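Local coordinates for protein TSC1 N-terminal domain (Chaetomium thermophilum, PDB 7A0M) that probably binds lysosomal phosphoinositides through this part of TSC1 and so takes part in bringing the TSC complex to lysosomes, where mTORC1 signalling is regulated, at residues B[235-240]-B[271-276]; B[52-57]-B[84-89]; B[377-382]-B[410-415]; B[191-196]-B[226-231]. All blocks are in the same frame, centred on the assembly; numbering follows the deposited sequence.

All four contacts join parts of an all-helical chain lying about 30 residues apart in sequence. Contacts 2 and 4 are buried, contacts 1 and 3 only partly so. Contacts 1 and 4 share helix 228-238: contact 4 holds its first turn through an amide-amide bond beside an apolar patch, contact 1 its last turn through an arginine on backbone carbonyls, with centres about 17 Å apart. Contact 2, about 61 Å from contact 3 between centres and across the chain's centre from it, packs a loop leucine onto a helix. Contact 3 joins a loop running into a 3-10 turn with the chain end after helix 402-410 by a backbone bond and leucine packing, beside the second subunit.

Contact 1: residues B[235-240]-B[271-276]; sequences SLQKDE and FNIYAR
R276 of helix 267-278 carries the polar half of the contact, reaching the C-terminal end of helix 228-238 with its guanidinium. CG stands anti to the backbone N (chi1 -176°), and the chain runs extended from there to NE. R276 NH1 gives a hydrogen bond to L236 O, modelled at 2.5 Å, a length so short that it is doubtful in detail; this oxygen lies in the guanidinium plane, while NH1 stands above the plane of the carbonyl. R276 NH2 bonds to D239 O at 2.8 Å with an N-H...O angle of 144°, and NH1 adds a weak second bond to that same oxygen. Q237 O lies over the centre of one guanidinium face but is badly angled for a hydrogen bond. Carbonyls gathered at a helix C-terminus probably suit the positive charge, and D239 is where the backbone leaves helical geometry.

The apolar half is I273, one turn earlier. I273 CD1 lies 3.7 Å from L236 CB, with I273 CG2 almost as near, the two side chains crossing at about a right angle. Beside them, Q237 CG rests 3.8 Å from I273 CG1.

The nearby acids pair elsewhere: D239 forms a salt bridge with R202, and E240 one with K308. L236 also packs on V245 and L252 of helix 242-255, and I273 on Y326.

Helices 228-238 and 267-278 run in broadly the same direction with helix 242-255 between them in sequence, a packing of alternate helices consistent with an alpha-solenoid.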
loop_
_atom_site.group_PDB
_atom_site.type_symbol
_atom_site.label_atom_id
_atom_site.label_comp_id
_atom_site.label_asym_id
_atom_site.label_seq_id
_atom_site.Cartn_x
_atom_site.Cartn_y
_atom_site.Cartn_z
ATOM N N SER B 235 -20.649 -15.499 -17.547
ATOM C CA SER B 235 -20.851 -14.232 -18.244
ATOM C C SER B 235 -19.585 -13.384 -18.220
ATOM O O SER B 235 -19.229 -12.754 -19.222
ATOM C CB SER B 235 -22.019 -13.469 -17.621
ATOM O OG SER B 235 -22.185 -12.200 -18.231
ATOM N N LEU B 236 -18.893 -13.357 -17.078
ATOM C CA LEU B 236 -17.666 -12.575 -16.964
ATOM C C LEU B 236 -16.571 -13.098 -17.887
ATOM O O LEU B 236 -15.687 -12.335 -18.293
ATOM C CB LEU B 236 -17.187 -12.577 -15.513
ATOM C CG LEU B 236 -18.013 -11.743 -14.531
ATOM C CD1 LEU B 236 -17.775 -12.202 -13.104
ATOM C CD2 LEU B 236 -17.680 -10.267 -14.675
ATOM N N GLN B 237 -16.608 -14.387 -18.227
ATOM C CA GLN B 237 -15.582 -14.979 -19.078
ATOM C C GLN B 237 -15.915 -14.907 -20.562
ATOM O O GLN B 237 -14.997 -14.907 -21.390
ATOM C CB GLN B 237 -15.353 -16.447 -18.704
ATOM C CG GLN B 237 -14.684 -16.674 -17.363
ATOM C CD GLN B 237 -14.457 -18.147 -17.089
ATOM O OE1 GLN B 237 -14.858 -18.669 -16.050
ATOM N NE2 GLN B 237 -13.806 -18.828 -18.024
ATOM N N LYS B 238 -17.194 -14.850 -20.922
ATOM C CA LYS B 238 -17.595 -15.032 -22.314
ATOM C C LYS B 238 -18.314 -13.839 -22.917
ATOM O O LYS B 238 -18.077 -13.519 -24.085
ATOM C CB LYS B 238 -18.493 -16.270 -22.445
ATOM C CG LYS B 238 -17.834 -17.571 -22.024
ATOM C CD LYS B 238 -18.834 -18.714 -22.042
ATOM C CE LYS B 238 -18.199 -20.017 -21.587
ATOM N NZ LYS B 238 -19.074 -21.184 -21.882
ATOM N N ASP B 239 -19.198 -13.178 -22.170
ATOM C CA ASP B 239 -19.952 -12.066 -22.733
ATOM C C ASP B 239 -19.012 -10.955 -23.190
ATOM O O ASP B 239 -17.947 -10.728 -22.610
ATOM C CB ASP B 239 -20.957 -11.525 -21.717
ATOM C CG ASP B 239 -22.156 -12.439 -21.545
ATOM O OD1 ASP B 239 -22.449 -13.217 -22.477
ATOM O OD2 ASP B 239 -22.813 -12.373 -20.485
ATOM N N GLU B 240 -19.424 -10.254 -24.245
ATOM C CA GLU B 240 -18.580 -9.265 -24.893
ATOM C C GLU B 240 -19.121 -7.848 -24.781
ATOM O O GLU B 240 -18.487 -6.919 -25.295
ATOM C CB GLU B 240 -18.387 -9.634 -26.371
ATOM C CG GLU B 240 -17.787 -11.018 -26.570
ATOM C CD GLU B 240 -17.671 -11.410 -28.029
ATOM O OE1 GLU B 240 -18.125 -10.633 -28.895
ATOM O OE2 GLU B 240 -17.130 -12.500 -28.308
ATOM N N PHE B 271 -9.228 -15.242 -10.759
ATOM C CA PHE B 271 -8.020 -14.553 -11.204
ATOM C C PHE B 271 -8.006 -14.374 -12.718
ATOM O O PHE B 271 -7.592 -13.323 -13.220
ATOM C CB PHE B 271 -6.779 -15.318 -10.743
ATOM C CG PHE B 271 -6.611 -15.365 -9.251
ATOM C CD1 PHE B 271 -7.181 -14.395 -8.443
ATOM C CD2 PHE B 271 -5.878 -16.378 -8.657
ATOM C CE1 PHE B 271 -7.025 -14.436 -7.068
ATOM C CE2 PHE B 271 -5.718 -16.426 -7.285
ATOM C CZ PHE B 271 -6.292 -15.454 -6.490
ATOM N N ASN B 272 -8.446 -15.393 -13.462
ATOM C CA ASN B 272 -8.501 -15.280 -14.916
ATOM C C ASN B 272 -9.510 -14.230 -15.362
ATOM O O ASN B 272 -9.293 -13.557 -16.376
ATOM C CB ASN B 272 -8.833 -16.636 -15.539
ATOM C CG ASN B 272 -7.673 -17.611 -15.467
ATOM O OD1 ASN B 272 -6.516 -17.211 -15.334
ATOM N ND2 ASN B 272 -7.978 -18.901 -15.557
ATOM N N ILE B 273 -10.617 -14.084 -14.630
ATOM C CA ILE B 273 -11.587 -13.042 -14.952
ATOM C C ILE B 273 -10.956 -11.664 -14.809
ATOM O O ILE B 273 -11.159 -10.782 -15.654
ATOM C CB ILE B 273 -12.842 -13.187 -14.071
ATOM C CG1 ILE B 273 -13.635 -14.432 -14.473
ATOM C CG2 ILE B 273 -13.717 -11.942 -14.165
ATOM C CD1 ILE B 273 -14.810 -14.726 -13.567
ATOM N N TYR B 274 -10.176 -11.457 -13.744
ATOM C CA TYR B 274 -9.485 -10.183 -13.570
ATOM C C TYR B 274 -8.544 -9.898 -14.734
ATOM O O TYR B 274 -8.490 -8.770 -15.237
ATOM C CB TYR B 274 -8.717 -10.174 -12.248
ATOM C CG TYR B 274 -7.675 -9.081 -12.164
ATOM C CD1 TYR B 274 -8.032 -7.781 -11.834
ATOM C CD2 TYR B 274 -6.335 -9.349 -12.414
ATOM C CE1 TYR B 274 -7.084 -6.779 -11.760
ATOM C CE2 TYR B 274 -5.381 -8.353 -12.342
ATOM C CZ TYR B 274 -5.761 -7.071 -12.014
ATOM O OH TYR B 274 -4.813 -6.076 -11.939
ATOM N N ALA B 275 -7.790 -10.910 -15.172
ATOM C CA ALA B 275 -6.850 -10.712 -16.270
ATOM C C ALA B 275 -7.575 -10.384 -17.570
ATOM O O ALA B 275 -7.098 -9.561 -18.361
ATOM C CB ALA B 275 -5.971 -11.949 -16.438
ATOM N N ARG B 276 -8.724 -11.020 -17.813
ATOM C CA ARG B 276 -9.487 -10.728 -19.022
ATOM C C ARG B 276 -9.994 -9.293 -19.015
ATOM O O ARG B 276 -9.870 -8.570 -20.010
ATOM C CB ARG B 276 -10.660 -11.699 -19.165
ATOM C CG ARG B 276 -11.431 -11.498 -20.460
ATOM C CD ARG B 276 -12.873 -11.960 -20.357
ATOM N NE ARG B 276 -13.550 -11.871 -21.648
ATOM C CZ ARG B 276 -14.868 -11.800 -21.801
ATOM N NH1 ARG B 276 -15.664 -11.795 -20.740
ATOM N NH2 ARG B 276 -15.391 -11.721 -23.017
#

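Contact 2: residues B[52-57]-B[84-89]; sequences RLNDEL and PGLGAP
L86 points one methyl, CD2, into the surface of helix 45-65, where L53, N54 and L57 surround it. Its CG lies anti to the carbonyl carbon (chi1 -67°), which turns the branch from the loop backbone towards the helix. L57 meets it at about a right angle, CD1 to L86 CD2 at 3.8 Å. L53 comes from one turn earlier: its CG is anti to the backbone N, and CD2 reaches both L86 CD2, at 4.1 Å, and the carbonyl before it, with G85 O 3.6 Å away. The N54 side chain also crosses L86 at about a right angle, its CG 4.0 Å from L86 CD2, and its amide comes close to the carbonyl oxygen of L86. An alanine at N54 would probably open a gap beside L86 CD2 and leave that carbonyl without its polar neighbour.

The loop joins helix 69-81 to helix 89-105, and the second of these covers the contact: R91 touches both N54 and L86, T92 touches L86, and W95 packs on L57. Helix 45-65 also meets helix 9-21, through E56 on F13 and N17. With L53, N54 and L57 on one helix and R91 and T92 on the other, L86 is buried between helix 45-65 and helix 89-105.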
loop_
_atom_site.group_PDB
_atom_site.type_symbol
_atom_site.label_atom_id
_atom_site.label_comp_id
_atom_site.label_asym_id
_atom_site.label_seq_id
_atom_site.Cartn_x
_atom_site.Cartn_y
_atom_site.Cartn_z
ATOM N N ARG B 52 -66.123 -26.055 -0.019
ATOM C CA ARG B 52 -67.361 -25.340 -0.312
ATOM C C ARG B 52 -67.158 -23.829 -0.301
ATOM O O ARG B 52 -67.811 -23.114 -1.070
ATOM C CB ARG B 52 -68.445 -25.742 0.690
ATOM C CG ARG B 52 -68.815 -27.217 0.634
ATOM C CD ARG B 52 -69.880 -27.574 1.657
ATOM N NE ARG B 52 -70.245 -28.986 1.583
ATOM C CZ ARG B 52 -71.110 -29.579 2.399
ATOM N NH1 ARG B 52 -71.701 -28.881 3.359
ATOM N NH2 ARG B 52 -71.382 -30.869 2.258
ATOM N N LEU B 53 -66.265 -23.328 0.555
ATOM C CA LEU B 53 -65.959 -21.900 0.551
ATOM C C LEU B 53 -65.316 -21.478 -0.763
ATOM O O LEU B 53 -65.649 -20.422 -1.314
ATOM C CB LEU B 53 -65.040 -21.555 1.722
ATOM C CG LEU B 53 -64.491 -20.128 1.774
ATOM C CD1 LEU B 53 -65.627 -19.125 1.850
ATOM C CD2 LEU B 53 -63.549 -19.959 2.954
ATOM N N ASN B 54 -64.386 -22.292 -1.273
ATOM C CA ASN B 54 -63.737 -21.993 -2.546
ATOM C C ASN B 54 -64.746 -21.962 -3.691
ATOM O O ASN B 54 -64.732 -21.042 -4.518
ATOM C CB ASN B 54 -62.630 -23.021 -2.827
ATOM C CG ASN B 54 -61.322 -22.716 -2.082
ATOM O OD1 ASN B 54 -60.958 -23.403 -1.125
ATOM N ND2 ASN B 54 -60.620 -21.677 -2.520
ATOM N N ASP B 55 -65.622 -22.970 -3.763
ATOM C CA ASP B 55 -66.615 -23.014 -4.833
ATOM C C ASP B 55 -67.505 -21.779 -4.812
ATOM O O ASP B 55 -67.858 -21.239 -5.868
ATOM C CB ASP B 55 -67.460 -24.285 -4.724
ATOM C CG ASP B 55 -66.645 -25.546 -4.924
ATOM O OD1 ASP B 55 -65.412 -25.434 -5.077
ATOM O OD2 ASP B 55 -67.236 -26.647 -4.927
ATOM N N GLU B 56 -67.879 -21.317 -3.619
ATOM C CA GLU B 56 -68.700 -20.118 -3.518
ATOM C C GLU B 56 -67.913 -18.868 -3.899
ATOM O O GLU B 56 -68.428 -18.000 -4.613
ATOM C CB GLU B 56 -69.266 -19.986 -2.106
ATOM C CG GLU B 56 -70.199 -18.804 -1.946
ATOM C CD GLU B 56 -71.467 -18.967 -2.764
ATOM O OE1 GLU B 56 -71.815 -20.120 -3.104
ATOM O OE2 GLU B 56 -72.108 -17.944 -3.082
ATOM N N LEU B 57 -66.672 -18.752 -3.421
ATOM C CA LEU B 57 -65.842 -17.606 -3.788
ATOM C C LEU B 57 -65.605 -17.533 -5.293
ATOM O O LEU B 57 -65.600 -16.442 -5.873
ATOM C CB LEU B 57 -64.512 -17.657 -3.038
ATOM C CG LEU B 57 -64.546 -17.343 -1.543
ATOM C CD1 LEU B 57 -63.171 -17.541 -0.926
ATOM C CD2 LEU B 57 -65.037 -15.923 -1.310
ATOM N N PRO B 84 -57.459 -18.112 6.024
ATOM C CA PRO B 84 -57.230 -19.281 6.890
ATOM C C PRO B 84 -58.228 -20.399 6.669
ATOM O O PRO B 84 -57.892 -21.572 6.878
ATOM C CB PRO B 84 -57.348 -18.697 8.305
ATOM C CG PRO B 84 -57.029 -17.258 8.147
ATOM C CD PRO B 84 -57.602 -16.876 6.817
ATOM N N GLY B 85 -59.446 -20.076 6.246
ATOM C CA GLY B 85 -60.464 -21.077 6.023
ATOM C C GLY B 85 -60.501 -21.694 4.644
ATOM O O GLY B 85 -61.401 -22.492 4.367
ATOM N N LEU B 86 -59.551 -21.359 3.762
ATOM C CA LEU B 86 -59.568 -21.922 2.414
ATOM C C LEU B 86 -59.146 -23.383 2.411
ATOM O O LEU B 86 -59.605 -24.162 1.566
ATOM C CB LEU B 86 -58.647 -21.122 1.494
ATOM C CG LEU B 86 -59.071 -19.690 1.175
ATOM C CD1 LEU B 86 -57.994 -18.983 0.368
ATOM C CD2 LEU B 86 -60.391 -19.696 0.428
ATOM N N GLY B 87 -58.268 -23.765 3.332
ATOM C CA GLY B 87 -57.846 -25.143 3.439
ATOM C C GLY B 87 -56.468 -25.451 2.889
ATOM O O GLY B 87 -55.450 -25.070 3.475
ATOM N N ALA B 88 -56.434 -26.154 1.762
ATOM C CA ALA B 88 -55.170 -26.587 1.186
ATOM C C ALA B 88 -54.329 -25.379 0.780
ATOM O O ALA B 88 -54.868 -24.387 0.275
ATOM C CB ALA B 88 -55.415 -27.491 -0.023
ATOM N N PRO B 89 -53.010 -25.420 0.999
ATOM C CA PRO B 89 -52.165 -24.281 0.607
ATOM C C PRO B 89 -52.184 -24.012 -0.882
ATOM O O PRO B 89 -51.833 -22.904 -1.304
ATOM C CB PRO B 89 -50.767 -24.696 1.085
ATOM C CG PRO B 89 -51.017 -25.707 2.152
ATOM C CD PRO B 89 -52.249 -26.448 1.724
#

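Contact 3: residues B[377-382]-B[410-415]; sequences LLHPNF and MALVVD
The imidazole of H379 meets L412, whose CD1 approaches the ring obliquely and lies 3.4 Å from H379 CD2 and 3.9 Å from NE2. The ring is held at its edge: H379 ND1 accepts a hydrogen bond in the ring plane from the backbone N of N381, at 2.9 Å, while NE2 bonds to G332 O. With both nitrogens engaged, the ring is fixed in rotation and probably carries its proton on NE2. The ring of F382 has the backbone N of H379 at its edge, in plane, and meets F382 of the second subunit.

The other methyl of L412 faces P380, with CD2 4.1 Å from P380 CD. L412 belongs to a type I beta turn from the selenomethionine M410 to V413, which follows helix 402-410 and brings the end of the chain back against 377-382. The touching parts, 377-380 and 411-414, run roughly antiparallel, their end-to-end directions 151° apart, and are joined by L377 N giving a hydrogen bond to L412 O, 2.8 Å long, nearly straight at 163° and in the carbonyl plane. A further backbone bond joins V414 with Q375.

The two methyls of L377 divide between neighbours: CD1 lies 3.5 Å from A411 O, and CD2 4.0 Å from V414 CG2. An alanine at L377 would probably cost V414 CG2 its apolar partner within the chain and open a gap beside the turn. The second subunit lies close by, its R373 bonding to L378 O and packing on P380, and its L377 packing on V414.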
loop_
_atom_site.group_PDB
_atom_site.type_symbol
_atom_site.label_atom_id
_atom_site.label_comp_id
_atom_site.label_asym_id
_atom_site.label_seq_id
_atom_site.Cartn_x
_atom_site.Cartn_y
_atom_site.Cartn_z
ATOM N N LEU B 377 -2.644 -0.689 0.595
ATOM C CA LEU B 377 -1.646 -0.896 1.630
ATOM C C LEU B 377 -1.204 -2.357 1.665
ATOM O O LEU B 377 -1.856 -3.247 1.109
ATOM C CB LEU B 377 -2.202 -0.495 2.997
ATOM C CG LEU B 377 -2.680 0.949 3.157
ATOM C CD1 LEU B 377 -3.575 1.073 4.381
ATOM C CD2 LEU B 377 -1.497 1.898 3.255
ATOM N N LEU B 378 -0.072 -2.597 2.325
ATOM C CA LEU B 378 0.370 -3.962 2.576
ATOM C C LEU B 378 -0.672 -4.713 3.398
ATOM O O LEU B 378 -1.160 -4.211 4.415
ATOM C CB LEU B 378 1.716 -3.958 3.301
ATOM C CG LEU B 378 2.313 -5.332 3.622
ATOM C CD1 LEU B 378 2.690 -6.072 2.345
ATOM C CD2 LEU B 378 3.513 -5.199 4.547
ATOM N N HIS B 379 -1.011 -5.918 2.950
ATOM C CA HIS B 379 -2.066 -6.701 3.579
ATOM C C HIS B 379 -1.528 -7.408 4.821
ATOM O O HIS B 379 -0.396 -7.899 4.813
ATOM C CB HIS B 379 -2.623 -7.727 2.594
ATOM C CG HIS B 379 -3.964 -8.271 2.977
ATOM N ND1 HIS B 379 -4.138 -9.162 4.014
ATOM C CD2 HIS B 379 -5.194 -8.066 2.449
ATOM C CE1 HIS B 379 -5.418 -9.473 4.116
ATOM N NE2 HIS B 379 -6.080 -8.822 3.176
ATOM N N PRO B 380 -2.309 -7.463 5.904
ATOM C CA PRO B 380 -1.841 -8.169 7.109
ATOM C C PRO B 380 -1.566 -9.648 6.885
ATOM O O PRO B 380 -0.811 -10.242 7.666
ATOM C CB PRO B 380 -2.987 -7.964 8.110
ATOM C CG PRO B 380 -3.750 -6.795 7.603
ATOM C CD PRO B 380 -3.602 -6.791 6.115
ATOM N N ASN B 381 -2.155 -10.262 5.853
ATOM C CA ASN B 381 -1.897 -11.673 5.578
ATOM C C ASN B 381 -0.421 -11.934 5.316
ATOM O O ASN B 381 0.073 -13.034 5.591
ATOM C CB ASN B 381 -2.736 -12.141 4.389
ATOM C CG ASN B 381 -4.168 -12.447 4.771
ATOM O OD1 ASN B 381 -4.667 -11.963 5.789
ATOM N ND2 ASN B 381 -4.834 -13.262 3.964
ATOM N N PHE B 382 0.295 -10.942 4.788
ATOM C CA PHE B 382 1.715 -11.115 4.515
ATOM C C PHE B 382 2.532 -11.254 5.795
ATOM O O PHE B 382 3.691 -11.675 5.726
ATOM C CB PHE B 382 2.233 -9.957 3.657
ATOM C CG PHE B 382 1.726 -9.979 2.237
ATOM C CD1 PHE B 382 2.234 -10.883 1.316
ATOM C CD2 PHE B 382 0.739 -9.098 1.822
ATOM C CE1 PHE B 382 1.766 -10.907 0.014
ATOM C CE2 PHE B 382 0.269 -9.120 0.521
ATOM C CZ PHE B 382 0.784 -10.026 -0.383
HETATM N N MSE B 410 -11.885 -2.193 2.573
HETATM C CA MSE B 410 -11.801 -0.770 2.266
HETATM C C MSE B 410 -10.676 -0.096 3.043
HETATM O O MSE B 410 -10.097 0.887 2.580
HETATM C CB MSE B 410 -13.135 -0.080 2.562
HETATM C CG MSE B 410 -14.268 -0.535 1.662
HETATM SE SE MSE B 410 -13.892 -0.196 -0.222
HETATM C CE MSE B 410 -14.955 -1.631 -1.004
ATOM N N ALA B 411 -10.363 -0.632 4.225
ATOM C CA ALA B 411 -9.279 -0.080 5.031
ATOM C C ALA B 411 -7.921 -0.218 4.361
ATOM O O ALA B 411 -6.967 0.442 4.786
ATOM C CB ALA B 411 -9.250 -0.754 6.404
ATOM N N LEU B 412 -7.812 -1.055 3.331
ATOM C CA LEU B 412 -6.580 -1.224 2.577
ATOM C C LEU B 412 -6.450 -0.237 1.425
ATOM O O LEU B 412 -5.363 -0.119 0.851
ATOM C CB LEU B 412 -6.497 -2.654 2.034
ATOM C CG LEU B 412 -6.515 -3.758 3.091
ATOM C CD1 LEU B 412 -6.810 -5.100 2.448
ATOM C CD2 LEU B 412 -5.197 -3.800 3.849
ATOM N N VAL B 413 -7.520 0.474 1.083
ATOM C CA VAL B 413 -7.550 1.339 -0.091
ATOM C C VAL B 413 -7.039 2.722 0.282
ATOM O O VAL B 413 -7.476 3.312 1.277
ATOM C CB VAL B 413 -8.971 1.418 -0.675
ATOM C CG1 VAL B 413 -9.002 2.351 -1.878
ATOM C CG2 VAL B 413 -9.465 0.032 -1.055
ATOM N N VAL B 414 -6.114 3.240 -0.520
ATOM C CA VAL B 414 -5.564 4.577 -0.327
ATOM C C VAL B 414 -6.366 5.534 -1.202
ATOM O O VAL B 414 -6.203 5.555 -2.425
ATOM C CB VAL B 414 -4.071 4.629 -0.673
ATOM C CG1 VAL B 414 -3.490 5.992 -0.324
ATOM C CG2 VAL B 414 -3.319 3.518 0.043
ATOM N N ASP B 415 -7.236 6.323 -0.579
ATOM C CA ASP B 415 -8.063 7.271 -1.316
ATOM C C ASP B 415 -8.309 8.545 -0.513
ATOM O O ASP B 415 -8.562 9.608 -1.081
ATOM C CB ASP B 415 -9.397 6.628 -1.708
ATOM C CG ASP B 415 -10.170 6.098 -0.512
ATOM O OD1 ASP B 415 -9.656 6.170 0.624
ATOM O OD2 ASP B 415 -11.299 5.605 -0.713
#

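Contact 4: residues B[191-196]-B[226-231]; sequences ALNAFV and TPLFGN
N193 and N231 meet amide to amide, N231 ND2 giving N193 OD1 a hydrogen bond of 2.6 Å with an N-H...O angle of 154°. The donor comes in the plane of the N193 carbonyl and on a lone pair, and the acceptor lies in the amide plane of N231, so the two amides are nearly coplanar. CG of N193 is anti to the backbone N (chi1 -179°), which places it on the side of the start of helix 228-238. There P227 covers the amide, with CG 3.6 Å from N193 ND2, while N193 OD1 also lies 3.4 Å from L228 CA.

Next to the amides is an apolar patch. L228 sends CD1 to V196 CG2, at 3.6 Å, the side chains crossing at about a right angle, and its CD2 stands 4.2 Å from L192 CD2. V196 CG1 reaches N231 CB more loosely.

Further out, helix 199-214 backs this patch: L192 packs on A205 and L209, V196 on A205 and F206. L228 also touches M189 of helix 185-196, P227 touches N190, and N231 touches L197 and W306. R202 of helix 199-214 bonds to V196 O.

Both asparagines are buried, and their mutual bond gives N193 OD1 a donor where the neighbouring P227 O is another acceptor and would probably repel it. The first turn of helix 228-238 is thus joined to helix 185-196 by one directional polar bond set against apolar packing.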
loop_
_atom_site.group_PDB
_atom_site.type_symbol
_atom_site.label_atom_id
_atom_site.label_comp_id
_atom_site.label_asym_id
_atom_site.label_seq_id
_atom_site.Cartn_x
_atom_site.Cartn_y
_atom_site.Cartn_z
ATOM N N ALA B 191 -34.723 -19.556 -9.542
ATOM C CA ALA B 191 -35.643 -19.034 -10.545
ATOM C C ALA B 191 -34.983 -17.959 -11.401
ATOM O O ALA B 191 -35.265 -17.853 -12.600
ATOM C CB ALA B 191 -36.900 -18.490 -9.867
ATOM N N LEU B 192 -34.107 -17.147 -10.803
ATOM C CA LEU B 192 -33.438 -16.097 -11.563
ATOM C C LEU B 192 -32.432 -16.671 -12.553
ATOM O O LEU B 192 -32.176 -16.062 -13.599
ATOM C CB LEU B 192 -32.747 -15.117 -10.613
ATOM C CG LEU B 192 -32.130 -13.871 -11.253
ATOM C CD1 LEU B 192 -33.211 -12.995 -11.871
ATOM C CD2 LEU B 192 -31.311 -13.088 -10.240
ATOM N N ASN B 193 -31.857 -17.837 -12.244
ATOM C CA ASN B 193 -30.845 -18.429 -13.114
ATOM C C ASN B 193 -31.391 -18.719 -14.507
ATOM O O ASN B 193 -30.651 -18.628 -15.493
ATOM C CB ASN B 193 -30.294 -19.706 -12.481
ATOM C CG ASN B 193 -29.215 -20.358 -13.325
ATOM O OD1 ASN B 193 -28.072 -19.900 -13.354
ATOM N ND2 ASN B 193 -29.574 -21.432 -14.016
ATOM N N ALA B 194 -32.673 -19.081 -14.608
ATOM C CA ALA B 194 -33.271 -19.333 -15.916
ATOM C C ALA B 194 -33.241 -18.085 -16.791
ATOM O O ALA B 194 -32.998 -18.172 -18.001
ATOM C CB ALA B 194 -34.703 -19.838 -15.751
ATOM N N PHE B 195 -33.486 -16.915 -16.200
ATOM C CA PHE B 195 -33.444 -15.670 -16.956
ATOM C C PHE B 195 -32.024 -15.182 -17.210
ATOM O O PHE B 195 -31.805 -14.425 -18.163
ATOM C CB PHE B 195 -34.250 -14.586 -16.236
ATOM C CG PHE B 195 -35.733 -14.829 -16.243
ATOM C CD1 PHE B 195 -36.331 -15.609 -15.268
ATOM C CD2 PHE B 195 -36.531 -14.272 -17.230
ATOM C CE1 PHE B 195 -37.697 -15.833 -15.280
ATOM C CE2 PHE B 195 -37.896 -14.489 -17.245
ATOM C CZ PHE B 195 -38.479 -15.270 -16.268
ATOM N N VAL B 196 -31.059 -15.590 -16.383
ATOM C CA VAL B 196 -29.665 -15.254 -16.657
ATOM C C VAL B 196 -29.161 -16.014 -17.876
ATOM O O VAL B 196 -28.337 -15.498 -18.643
ATOM C CB VAL B 196 -28.800 -15.528 -15.412
ATOM C CG1 VAL B 196 -27.335 -15.229 -15.695
ATOM C CG2 VAL B 196 -29.292 -14.698 -14.238
ATOM N N THR B 226 -26.511 -23.437 -5.950
ATOM C CA THR B 226 -27.409 -23.118 -7.048
ATOM C C THR B 226 -26.548 -22.749 -8.249
ATOM O O THR B 226 -25.421 -22.264 -8.080
ATOM C CB THR B 226 -28.371 -21.965 -6.699
ATOM O OG1 THR B 226 -29.550 -22.062 -7.503
ATOM C CG2 THR B 226 -27.740 -20.609 -6.962
ATOM N N PRO B 227 -27.032 -22.999 -9.471
ATOM C CA PRO B 227 -26.206 -22.737 -10.663
ATOM C C PRO B 227 -25.983 -21.264 -10.978
ATOM O O PRO B 227 -25.278 -20.966 -11.950
ATOM C CB PRO B 227 -26.996 -23.420 -11.790
ATOM C CG PRO B 227 -28.398 -23.481 -11.288
ATOM C CD PRO B 227 -28.289 -23.686 -9.811
ATOM N N LEU B 228 -26.550 -20.335 -10.206
ATOM C CA LEU B 228 -26.449 -18.921 -10.560
ATOM C C LEU B 228 -25.011 -18.417 -10.480
ATOM O O LEU B 228 -24.570 -17.656 -11.349
ATOM C CB LEU B 228 -27.361 -18.084 -9.665
ATOM C CG LEU B 228 -27.362 -16.584 -9.968
ATOM C CD1 LEU B 228 -27.712 -16.339 -11.425
ATOM C CD2 LEU B 228 -28.330 -15.845 -9.056
ATOM N N PHE B 229 -24.271 -18.818 -9.443
ATOM C CA PHE B 229 -22.911 -18.314 -9.256
ATOM C C PHE B 229 -22.018 -18.663 -10.442
ATOM O O PHE B 229 -21.285 -17.807 -10.953
ATOM C CB PHE B 229 -22.320 -18.865 -7.959
ATOM C CG PHE B 229 -21.009 -18.240 -7.579
ATOM C CD1 PHE B 229 -20.960 -16.945 -7.088
ATOM C CD2 PHE B 229 -19.825 -18.944 -7.715
ATOM C CE1 PHE B 229 -19.752 -16.365 -6.739
ATOM C CE2 PHE B 229 -18.616 -18.373 -7.367
ATOM C CZ PHE B 229 -18.579 -17.083 -6.879
ATOM N N GLY B 230 -22.060 -19.921 -10.889
ATOM C CA GLY B 230 -21.258 -20.321 -12.032
ATOM C C GLY B 230 -21.594 -19.566 -13.303
ATOM O O GLY B 230 -20.715 -19.315 -14.132
ATOM N N ASN B 231 -22.863 -19.188 -13.475
ATOM C CA ASN B 231 -23.258 -18.455 -14.672
ATOM C C ASN B 231 -22.873 -16.984 -14.593
ATOM O O ASN B 231 -22.682 -16.342 -15.633
ATOM C CB ASN B 231 -24.761 -18.604 -14.910
ATOM C CG ASN B 231 -25.122 -19.953 -15.500
ATOM O OD1 ASN B 231 -24.395 -20.491 -16.336
ATOM N ND2 ASN B 231 -26.247 -20.509 -15.065
#